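Local coordinates for teichoic acid biosynthesis protein F (Staphylococcus epidermidis, PDB 3L7I) that probably takes part in teichoic acid biosynthesis and has, in its modelled part, a two-domain fold of the GT-B glycosyltransferase class, at residues 404-409 with 428-433; 530-535 with 610-615; 579-584 with 591-596. All coordinates share one frame; numbering follows the deposited sequence.

Contact 1: residues 404-409 with 428-433; sequences VKRNSA and PLYLNK
Arg406, Tyr430 and Pro428 carry most of this surface contact between the turn after strand 402-405 and the loop after strand 418-423. The Arg406 chain, extended from CG to NE, sends its guanidinium toward the proline ring, which comes from the opposite direction: NH1 lies 3.7 Å from Pro428 CD, oblique to the guanidinium plane. Proline suits the spot, offering rigid CH2 groups at the start of the type I turn 428-431. Its CB also sits over one face of the Tyr430 ring, 3.4 Å above the plane and offset toward the rim. Tyr430 CG lies between the backbone N and the carbonyl carbon (chi1 50°), and the hydroxyl ends near Asn407. There Asn407 ND2 donates a weak hydrogen bond of 3.5 Å to Tyr430 OH, with amide and ring planes 64° apart. Asparagine tolerates the positive phi (72°) of the third position in the type II turn 405-408. The strongest polar partner of Arg406 lies outside, its NE forming a salt bridge with Glu358; Arg338 makes a cation-pi contact with Tyr430. The chemistry implies a light junction: a guanidinium probably steadied by Glu358 lies against apolar ring carbons, and one weak polar bond adds direction.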
loop_
_atom_site.group_PDB
_atom_site.type_symbol
_atom_site.label_atom_id
_atom_site.label_comp_id
_atom_site.label_asym_id
_atom_site.label_seq_id
_atom_site.Cartn_x
_atom_site.Cartn_y
_atom_site.Cartn_z
ATOM N N VAL A 404 3.974 -9.968 -34.097
ATOM C CA VAL A 404 4.118 -9.892 -32.638
ATOM C C VAL A 404 3.734 -11.180 -31.899
ATOM O O VAL A 404 2.941 -11.983 -32.389
ATOM C CB VAL A 404 3.237 -8.801 -32.060
ATOM C CG1 VAL A 404 3.562 -7.485 -32.699
ATOM C CG2 VAL A 404 1.789 -9.153 -32.292
ATOM N N LYS A 405 4.272 -11.348 -30.693
ATOM C CA LYS A 405 3.937 -12.490 -29.839
ATOM C C LYS A 405 2.811 -12.158 -28.827
ATOM O O LYS A 405 2.753 -11.061 -28.249
ATOM C CB LYS A 405 5.198 -12.983 -29.120
ATOM C CG LYS A 405 4.993 -14.181 -28.230
ATOM C CD LYS A 405 6.299 -14.820 -27.822
ATOM C CE LYS A 405 6.054 -16.127 -27.066
ATOM N NZ LYS A 405 7.271 -16.603 -26.350
ATOM N N ARG A 406 1.909 -13.098 -28.606
ATOM C CA ARG A 406 0.818 -12.818 -27.697
ATOM C C ARG A 406 1.322 -12.483 -26.307
ATOM O O ARG A 406 2.238 -13.119 -25.808
ATOM C CB ARG A 406 -0.122 -14.005 -27.629
ATOM C CG ARG A 406 -1.341 -13.837 -28.452
ATOM C CD ARG A 406 -2.184 -15.056 -28.342
ATOM N NE ARG A 406 -3.549 -14.787 -28.774
ATOM C CZ ARG A 406 -4.623 -15.069 -28.051
ATOM N NH1 ARG A 406 -5.832 -14.787 -28.535
ATOM N NH2 ARG A 406 -4.483 -15.650 -26.862
ATOM N N ASN A 407 0.726 -11.474 -25.689
ATOM C CA ASN A 407 1.063 -11.109 -24.322
ATOM C C ASN A 407 2.404 -10.454 -24.118
ATOM O O ASN A 407 2.933 -10.441 -23.009
ATOM C CB ASN A 407 0.970 -12.312 -23.415
ATOM C CG ASN A 407 -0.383 -12.441 -22.820
ATOM O OD1 ASN A 407 -0.600 -12.040 -21.661
ATOM N ND2 ASN A 407 -1.343 -12.940 -23.624
ATOM N N SER A 408 2.946 -9.911 -25.195
ATOM C CA SER A 408 4.213 -9.213 -25.144
ATOM C C SER A 408 3.951 -7.725 -25.281
ATOM O O SER A 408 2.846 -7.299 -25.636
ATOM C CB SER A 408 5.147 -9.719 -26.241
ATOM O OG SER A 408 4.621 -9.426 -27.512
ATOM N N ALA A 409 4.956 -6.920 -24.967
ATOM C CA ALA A 409 4.753 -5.484 -25.007
ATOM C C ALA A 409 4.238 -5.085 -26.397
ATOM O O ALA A 409 3.311 -4.276 -26.526
ATOM C CB ALA A 409 6.027 -4.776 -24.671
ATOM N N PRO A 428 -9.503 -11.844 -26.852
ATOM C CA PRO A 428 -9.578 -11.744 -25.381
ATOM C C PRO A 428 -10.261 -10.474 -24.864
ATOM O O PRO A 428 -10.149 -9.408 -25.467
ATOM C CB PRO A 428 -8.110 -11.770 -24.938
ATOM C CG PRO A 428 -7.366 -12.390 -26.060
ATOM C CD PRO A 428 -8.129 -12.083 -27.331
ATOM N N LEU A 429 -10.959 -10.592 -23.739
ATOM C CA LEU A 429 -11.619 -9.436 -23.143
ATOM C C LEU A 429 -10.663 -8.438 -22.445
ATOM O O LEU A 429 -11.003 -7.265 -22.291
ATOM C CB LEU A 429 -12.716 -9.892 -22.199
ATOM C CG LEU A 429 -13.893 -10.503 -22.937
ATOM C CD1 LEU A 429 -14.924 -10.988 -21.943
ATOM C CD2 LEU A 429 -14.506 -9.496 -23.897
ATOM N N TYR A 430 -9.477 -8.872 -22.028
ATOM C CA TYR A 430 -8.544 -7.914 -21.452
ATOM C C TYR A 430 -8.007 -6.935 -22.510
ATOM O O TYR A 430 -7.420 -5.924 -22.161
ATOM C CB TYR A 430 -7.402 -8.587 -20.667
ATOM C CG TYR A 430 -6.706 -9.699 -21.419
ATOM C CD1 TYR A 430 -5.732 -9.413 -22.372
ATOM C CD2 TYR A 430 -7.031 -11.037 -21.180
ATOM C CE1 TYR A 430 -5.094 -10.430 -23.058
ATOM C CE2 TYR A 430 -6.405 -12.058 -21.859
ATOM C CZ TYR A 430 -5.440 -11.755 -22.807
ATOM O OH TYR A 430 -4.817 -12.774 -23.508
ATOM N N LEU A 431 -8.200 -7.221 -23.793
ATOM C CA LEU A 431 -7.893 -6.223 -24.821
ATOM C C LEU A 431 -8.998 -5.167 -24.867
ATOM O O LEU A 431 -10.172 -5.483 -24.659
ATOM C CB LEU A 431 -7.678 -6.876 -26.184
ATOM C CG LEU A 431 -6.295 -7.510 -26.284
ATOM C CD1 LEU A 431 -6.010 -8.141 -27.638
ATOM C CD2 LEU A 431 -5.268 -6.446 -25.974
ATOM N N ASN A 432 -8.629 -3.916 -25.114
ATOM C CA ASN A 432 -9.587 -2.809 -25.023
ATOM C C ASN A 432 -10.051 -2.277 -26.361
ATOM O O ASN A 432 -9.326 -1.519 -27.009
ATOM C CB ASN A 432 -8.971 -1.640 -24.254
ATOM C CG ASN A 432 -8.805 -1.935 -22.787
ATOM O OD1 ASN A 432 -9.700 -2.523 -22.143
ATOM N ND2 ASN A 432 -7.657 -1.534 -22.235
ATOM N N LYS A 433 -11.261 -2.628 -26.774
ATOM C CA LYS A 433 -11.751 -2.134 -28.058
ATOM C C LYS A 433 -12.420 -0.777 -27.906
ATOM O O LYS A 433 -13.575 -0.686 -27.473
ATOM C CB LYS A 433 -12.697 -3.114 -28.740
ATOM C CG LYS A 433 -12.574 -3.014 -30.237
ATOM C CD LYS A 433 -13.916 -2.736 -30.879
ATOM C CE LYS A 433 -14.561 -1.441 -30.401
ATOM N NZ LYS A 433 -15.264 -0.759 -31.513
#

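Contact 2: residues 530-535 with 610-615; sequences THLNLP and SELFLI
Leu532 and Ile615 turn toward each other between the two helix ends through their first torsions. In Leu532, CG stands beside the backbone N and anti to the carbonyl carbon (chi1 -63°), whereas in Ile615 it is CG2 that takes this place. Ile615 CG1 is left between N and the carbonyl carbon (chi1 70°), and from there it carries CD1 outward. The two chains cross at a slant, with Leu532 CD1 3.6 Å from Ile615 CD1. The same Leu532 methyl also meets Leu612 CD2 at 3.7 Å, the two leucines lying roughly at right angles, so that one methyl group touches two residues a helical turn apart. Leu534 comes from the other arm of the bend and reaches Ile615 tip to tip, CD1 to CD1 at 3.8 Å.

The bend itself closes helix 522-531. Asn533 leaves the helix with positive phi in a Schellman motif, a conformation asparagine adopts more readily than most residues, and the reversal lets Leu532 and Leu534 point to the same partner. Branched aliphatic side chains suit this junction, since each ends in methyls that can pack from several directions. Val603 and Tyr606, in the loop after strand 600-602, extend the apolar patch by packing on both Leu532 and Leu612. The Glu611 carboxylate takes no part in the methyl cluster and is bound by the hydroxyls of Tyr524 and Tyr606. Between the two segments the chemistry is thus methyl packing, with Ile615 as the bridge between the two leucines of the bend, while the bond from Glu611 OE2 to Tyr524 OH implies an added polar tie between the same two helices.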
loop_
_atom_site.group_PDB
_atom_site.type_symbol
_atom_site.label_atom_id
_atom_site.label_comp_id
_atom_site.label_asym_id
_atom_site.label_seq_id
_atom_site.Cartn_x
_atom_site.Cartn_y
_atom_site.Cartn_z
ATOM N N THR A 530 1.466 -31.132 -56.622
ATOM C CA THR A 530 2.830 -31.657 -56.576
ATOM C C THR A 530 3.495 -31.350 -55.238
ATOM O O THR A 530 4.433 -32.046 -54.834
ATOM C CB THR A 530 3.716 -31.217 -57.778
ATOM O OG1 THR A 530 3.897 -29.804 -57.753
ATOM C CG2 THR A 530 3.077 -31.635 -59.102
ATOM N N HIS A 531 2.993 -30.330 -54.544
ATOM C CA HIS A 531 3.462 -30.042 -53.201
ATOM C C HIS A 531 3.132 -31.203 -52.261
ATOM O O HIS A 531 3.973 -31.609 -51.463
ATOM C CB HIS A 531 2.870 -28.737 -52.685
ATOM C CG HIS A 531 3.306 -28.387 -51.294
ATOM N ND1 HIS A 531 4.595 -27.995 -50.994
ATOM C CD2 HIS A 531 2.624 -28.377 -50.122
ATOM C CE1 HIS A 531 4.687 -27.756 -49.697
ATOM N NE2 HIS A 531 3.507 -27.979 -49.146
ATOM N N LEU A 532 1.917 -31.745 -52.369
ATOM C CA LEU A 532 1.531 -32.946 -51.615
ATOM C C LEU A 532 2.093 -34.282 -52.163
ATOM O O LEU A 532 1.835 -35.345 -51.588
ATOM C CB LEU A 532 0.010 -33.040 -51.500
ATOM C CG LEU A 532 -0.680 -31.909 -50.733
ATOM C CD1 LEU A 532 -2.156 -31.805 -51.095
ATOM C CD2 LEU A 532 -0.501 -32.049 -49.227
ATOM N N ASN A 533 2.855 -34.217 -53.258
ATOM C CA ASN A 533 3.452 -35.397 -53.898
ATOM C C ASN A 533 2.444 -36.436 -54.346
ATOM O O ASN A 533 2.671 -37.641 -54.249
ATOM C CB ASN A 533 4.503 -36.031 -52.998
ATOM C CG ASN A 533 5.504 -35.013 -52.487
ATOM O OD1 ASN A 533 6.375 -34.543 -53.235
ATOM N ND2 ASN A 533 5.378 -34.650 -51.204
ATOM N N LEU A 534 1.326 -35.947 -54.852
ATOM C CA LEU A 534 0.238 -36.802 -55.272
ATOM C C LEU A 534 0.490 -37.408 -56.657
ATOM O O LEU A 534 0.889 -36.707 -57.589
ATOM C CB LEU A 534 -1.062 -36.001 -55.268
ATOM C CG LEU A 534 -1.441 -35.464 -53.888
ATOM C CD1 LEU A 534 -2.698 -34.617 -53.937
ATOM C CD2 LEU A 534 -1.636 -36.629 -52.966
ATOM N N PRO A 535 0.276 -38.723 -56.786
ATOM C CA PRO A 535 0.176 -39.430 -58.064
ATOM C C PRO A 535 -0.592 -38.635 -59.127
ATOM O O PRO A 535 -1.451 -37.823 -58.791
ATOM C CB PRO A 535 -0.607 -40.680 -57.683
ATOM C CG PRO A 535 -0.139 -40.968 -56.286
ATOM C CD PRO A 535 0.217 -39.649 -55.644
ATOM N N SER A 610 -8.653 -24.528 -48.008
ATOM C CA SER A 610 -9.421 -24.233 -49.220
ATOM C C SER A 610 -8.711 -24.820 -50.425
ATOM O O SER A 610 -9.335 -25.271 -51.383
ATOM C CB SER A 610 -9.573 -22.732 -49.407
ATOM O OG SER A 610 -9.326 -22.073 -48.185
ATOM N N GLU A 611 -7.388 -24.801 -50.362
ATOM C CA GLU A 611 -6.581 -25.449 -51.374
ATOM C C GLU A 611 -6.847 -26.948 -51.379
ATOM O O GLU A 611 -6.948 -27.554 -52.440
ATOM C CB GLU A 611 -5.094 -25.144 -51.165
ATOM C CG GLU A 611 -4.767 -23.669 -51.333
ATOM C CD GLU A 611 -3.297 -23.374 -51.254
ATOM O OE1 GLU A 611 -2.537 -24.259 -50.809
ATOM O OE2 GLU A 611 -2.895 -22.252 -51.634
ATOM N N LEU A 612 -6.990 -27.553 -50.207
ATOM C CA LEU A 612 -7.306 -28.970 -50.183
ATOM C C LEU A 612 -8.673 -29.241 -50.857
ATOM O O LEU A 612 -8.838 -30.239 -51.577
ATOM C CB LEU A 612 -7.219 -29.544 -48.770
ATOM C CG LEU A 612 -5.797 -29.616 -48.200
ATOM C CD1 LEU A 612 -5.773 -30.120 -46.748
ATOM C CD2 LEU A 612 -4.928 -30.477 -49.086
ATOM N N PHE A 613 -9.645 -28.350 -50.671
ATOM C CA PHE A 613 -10.923 -28.549 -51.359
ATOM C C PHE A 613 -10.732 -28.487 -52.863
ATOM O O PHE A 613 -11.220 -29.352 -53.590
ATOM C CB PHE A 613 -11.992 -27.526 -50.942
ATOM C CG PHE A 613 -12.397 -27.619 -49.509
ATOM C CD1 PHE A 613 -12.486 -28.847 -48.880
ATOM C CD2 PHE A 613 -12.697 -26.482 -48.794
ATOM C CE1 PHE A 613 -12.847 -28.934 -47.557
ATOM C CE2 PHE A 613 -13.066 -26.567 -47.475
ATOM C CZ PHE A 613 -13.143 -27.793 -46.855
ATOM N N LEU A 614 -10.033 -27.449 -53.321
ATOM C CA LEU A 614 -9.854 -27.197 -54.752
ATOM C C LEU A 614 -9.395 -28.446 -55.494
ATOM O O LEU A 614 -9.882 -28.750 -56.571
ATOM C CB LEU A 614 -8.847 -26.077 -54.985
ATOM C CG LEU A 614 -9.395 -24.656 -54.936
ATOM C CD1 LEU A 614 -8.395 -23.709 -55.561
ATOM C CD2 LEU A 614 -10.728 -24.563 -55.664
ATOM N N ILE A 615 -8.463 -29.185 -54.910
ATOM C CA ILE A 615 -7.988 -30.380 -55.578
ATOM C C ILE A 615 -8.786 -31.652 -55.233
ATOM O O ILE A 615 -8.372 -32.746 -55.600
ATOM C CB ILE A 615 -6.475 -30.610 -55.334
ATOM C CG1 ILE A 615 -6.229 -31.009 -53.878
ATOM C CG2 ILE A 615 -5.655 -29.391 -55.773
ATOM C CD1 ILE A 615 -4.797 -31.451 -53.584
#

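Contact 3: residues 579-584 with 591-596; sequences ILLRMH and LDLSGY
The crossover from strand 577-581 to its parallel neighbour 600-602 folds back on itself here: after the short helix 585-588, the loop 591-596 lays two leucines against Leu581, the last residue of the strand. Both meet a single methyl. Leu591 CD1 comes within 3.6 Å of Leu581 CD1, the side chains crossing at about a right angle, while Leu593 CD1 meets Leu581 CD1 tip to tip at 3.9 Å. Leu581 has CG beside its backbone N (chi1 -51°), which turns CD1 toward both. Leucine suits all three places because its forked end packs against apolar neighbours without needing a polar partner. The loop then turns away through a type II turn from Leu593 to Tyr596, closed by a 3.1 Å bond from Tyr596 N to Leu593 O. Gly595 occupies its third position with phi of 105°, where a CB would press on the carbonyl O of Ser594. Around the cluster, Leu581 also packs on Tyr543 of strand 539-543 and on Leu562, while Leu593 touches Leu566 of helix 566-573. Leu580, pointing the opposite way from the strand, rests on helix 609-614, which places the leucine trio on the sheet face away from that helix.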
loop_
_atom_site.group_PDB
_atom_site.type_symbol
_atom_site.label_atom_id
_atom_site.label_comp_id
_atom_site.label_asym_id
_atom_site.label_seq_id
_atom_site.Cartn_x
_atom_site.Cartn_y
_atom_site.Cartn_z
ATOM N N ILE A 579 -6.545 -40.864 -51.136
ATOM C CA ILE A 579 -7.428 -40.254 -50.130
ATOM C C ILE A 579 -6.707 -39.326 -49.131
ATOM O O ILE A 579 -5.725 -39.733 -48.490
ATOM C CB ILE A 579 -8.252 -41.326 -49.387
ATOM C CG1 ILE A 579 -9.279 -40.678 -48.481
ATOM C CG2 ILE A 579 -7.356 -42.274 -48.593
ATOM C CD1 ILE A 579 -10.084 -41.736 -47.714
ATOM N N LEU A 580 -7.166 -38.078 -49.017
ATOM C CA LEU A 580 -6.539 -37.135 -48.076
ATOM C C LEU A 580 -7.220 -37.178 -46.716
ATOM O O LEU A 580 -8.426 -36.921 -46.619
ATOM C CB LEU A 580 -6.566 -35.709 -48.621
ATOM C CG LEU A 580 -6.069 -35.529 -50.052
ATOM C CD1 LEU A 580 -5.990 -34.073 -50.461
ATOM C CD2 LEU A 580 -4.720 -36.200 -50.181
ATOM N N LEU A 581 -6.462 -37.512 -45.673
ATOM C CA LEU A 581 -7.021 -37.593 -44.327
ATOM C C LEU A 581 -6.753 -36.302 -43.544
ATOM O O LEU A 581 -5.600 -36.002 -43.184
ATOM C CB LEU A 581 -6.445 -38.789 -43.564
ATOM C CG LEU A 581 -6.468 -40.157 -44.239
ATOM C CD1 LEU A 581 -5.819 -41.212 -43.360
ATOM C CD2 LEU A 581 -7.883 -40.590 -44.615
ATOM N N ARG A 582 -7.811 -35.541 -43.280
ATOM C CA ARG A 582 -7.697 -34.333 -42.485
ATOM C C ARG A 582 -8.285 -34.548 -41.102
ATOM O O ARG A 582 -9.484 -34.383 -40.898
ATOM C CB ARG A 582 -8.398 -33.172 -43.188
ATOM C CG ARG A 582 -8.483 -31.912 -42.332
ATOM C CD ARG A 582 -8.213 -30.643 -43.122
ATOM N NE ARG A 582 -6.816 -30.273 -43.007
ATOM C CZ ARG A 582 -6.389 -29.092 -42.581
ATOM N NH1 ARG A 582 -7.252 -28.129 -42.267
ATOM N NH2 ARG A 582 -5.085 -28.864 -42.502
ATOM N N MET A 583 -7.433 -34.887 -40.148
ATOM C CA MET A 583 -7.873 -35.255 -38.806
ATOM C C MET A 583 -7.508 -34.223 -37.752
ATOM O O MET A 583 -6.638 -33.396 -37.974
ATOM C CB MET A 583 -7.200 -36.568 -38.419
ATOM C CG MET A 583 -6.935 -37.465 -39.607
ATOM S SD MET A 583 -8.491 -38.209 -40.088
ATOM C CE MET A 583 -8.625 -39.449 -38.796
ATOM N N HIS A 584 -8.161 -34.297 -36.594
ATOM C CA HIS A 584 -7.756 -33.501 -35.439
ATOM C C HIS A 584 -6.275 -33.765 -35.221
ATOM O O HIS A 584 -5.777 -34.834 -35.576
ATOM C CB HIS A 584 -8.549 -33.897 -34.181
ATOM C CG HIS A 584 -8.250 -33.054 -32.970
ATOM N ND1 HIS A 584 -7.268 -33.378 -32.057
ATOM C CD2 HIS A 584 -8.817 -31.907 -32.521
ATOM C CE1 HIS A 584 -7.239 -32.464 -31.102
ATOM N NE2 HIS A 584 -8.169 -31.564 -31.359
ATOM N N LEU A 591 -2.142 -41.809 -35.841
ATOM C CA LEU A 591 -2.321 -42.609 -37.047
ATOM C C LEU A 591 -1.012 -43.127 -37.619
ATOM O O LEU A 591 -0.194 -42.331 -38.070
ATOM C CB LEU A 591 -2.915 -41.719 -38.134
ATOM C CG LEU A 591 -4.329 -41.942 -38.642
ATOM C CD1 LEU A 591 -4.495 -41.237 -39.996
ATOM C CD2 LEU A 591 -4.595 -43.441 -38.735
ATOM N N ASP A 592 -0.818 -44.443 -37.648
ATOM C CA ASP A 592 0.290 -44.998 -38.414
ATOM C C ASP A 592 -0.181 -45.377 -39.804
ATOM O O ASP A 592 -0.988 -46.285 -39.953
ATOM C CB ASP A 592 0.876 -46.227 -37.733
ATOM C CG ASP A 592 2.095 -46.779 -38.476
ATOM O OD1 ASP A 592 2.827 -45.975 -39.112
ATOM O OD2 ASP A 592 2.321 -48.014 -38.416
ATOM N N LEU A 593 0.330 -44.688 -40.824
ATOM C CA LEU A 593 -0.094 -44.937 -42.206
ATOM C C LEU A 593 0.874 -45.822 -43.018
ATOM O O LEU A 593 0.830 -45.817 -44.244
ATOM C CB LEU A 593 -0.350 -43.619 -42.958
ATOM C CG LEU A 593 -1.572 -42.821 -42.544
ATOM C CD1 LEU A 593 -1.935 -41.778 -43.570
ATOM C CD2 LEU A 593 -2.732 -43.762 -42.311
ATOM N N SER A 594 1.738 -46.575 -42.346
ATOM C CA SER A 594 2.609 -47.515 -43.041
ATOM C C SER A 594 1.784 -48.606 -43.700
ATOM O O SER A 594 0.916 -49.195 -43.071
ATOM C CB SER A 594 3.559 -48.154 -42.052
ATOM O OG SER A 594 3.744 -47.285 -40.952
ATOM N N GLY A 595 2.055 -48.883 -44.967
ATOM C CA GLY A 595 1.254 -49.819 -45.725
ATOM C C GLY A 595 0.345 -49.110 -46.715
ATOM O O GLY A 595 -0.241 -49.748 -47.587
ATOM N N TYR A 596 0.226 -47.792 -46.589
ATOM C CA TYR A 596 -0.694 -47.029 -47.416
ATOM C C TYR A 596 0.005 -45.881 -48.124
ATOM O O TYR A 596 -0.655 -44.944 -48.604
ATOM C CB TYR A 596 -1.862 -46.491 -46.578
ATOM C CG TYR A 596 -2.634 -47.559 -45.815
ATOM C CD1 TYR A 596 -3.231 -48.627 -46.485
ATOM C CD2 TYR A 596 -2.774 -47.495 -44.431
ATOM C CE1 TYR A 596 -3.928 -49.598 -45.809
ATOM C CE2 TYR A 596 -3.488 -48.474 -43.742
ATOM C CZ TYR A 596 -4.056 -49.523 -44.445
ATOM O OH TYR A 596 -4.765 -50.495 -43.775
#

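Overall arrangement
The contacts follow the two-sheet plan of a GT-B fold. Contact 1 comes first along the chain and joins the end of one outermost strand of the seven-stranded parallel sheet, 402-405, to the loop after the inner strand 418-423. Contacts 2 and 3 belong to the six-stranded parallel sheet, with contact 3 nested inside the loop that contact 2 closes. Their centres are about 15 Å apart and they touch, through Leu580, whose methyls pack on Leu534, Leu612 and Ile615, and through Arg582 against Leu612. They thus lie on the two faces of strand 577-581. Contact 1, in the other sheet, touches neither: its nearest atoms are about 21 Å from contact 2 and about 17 Å from contact 3.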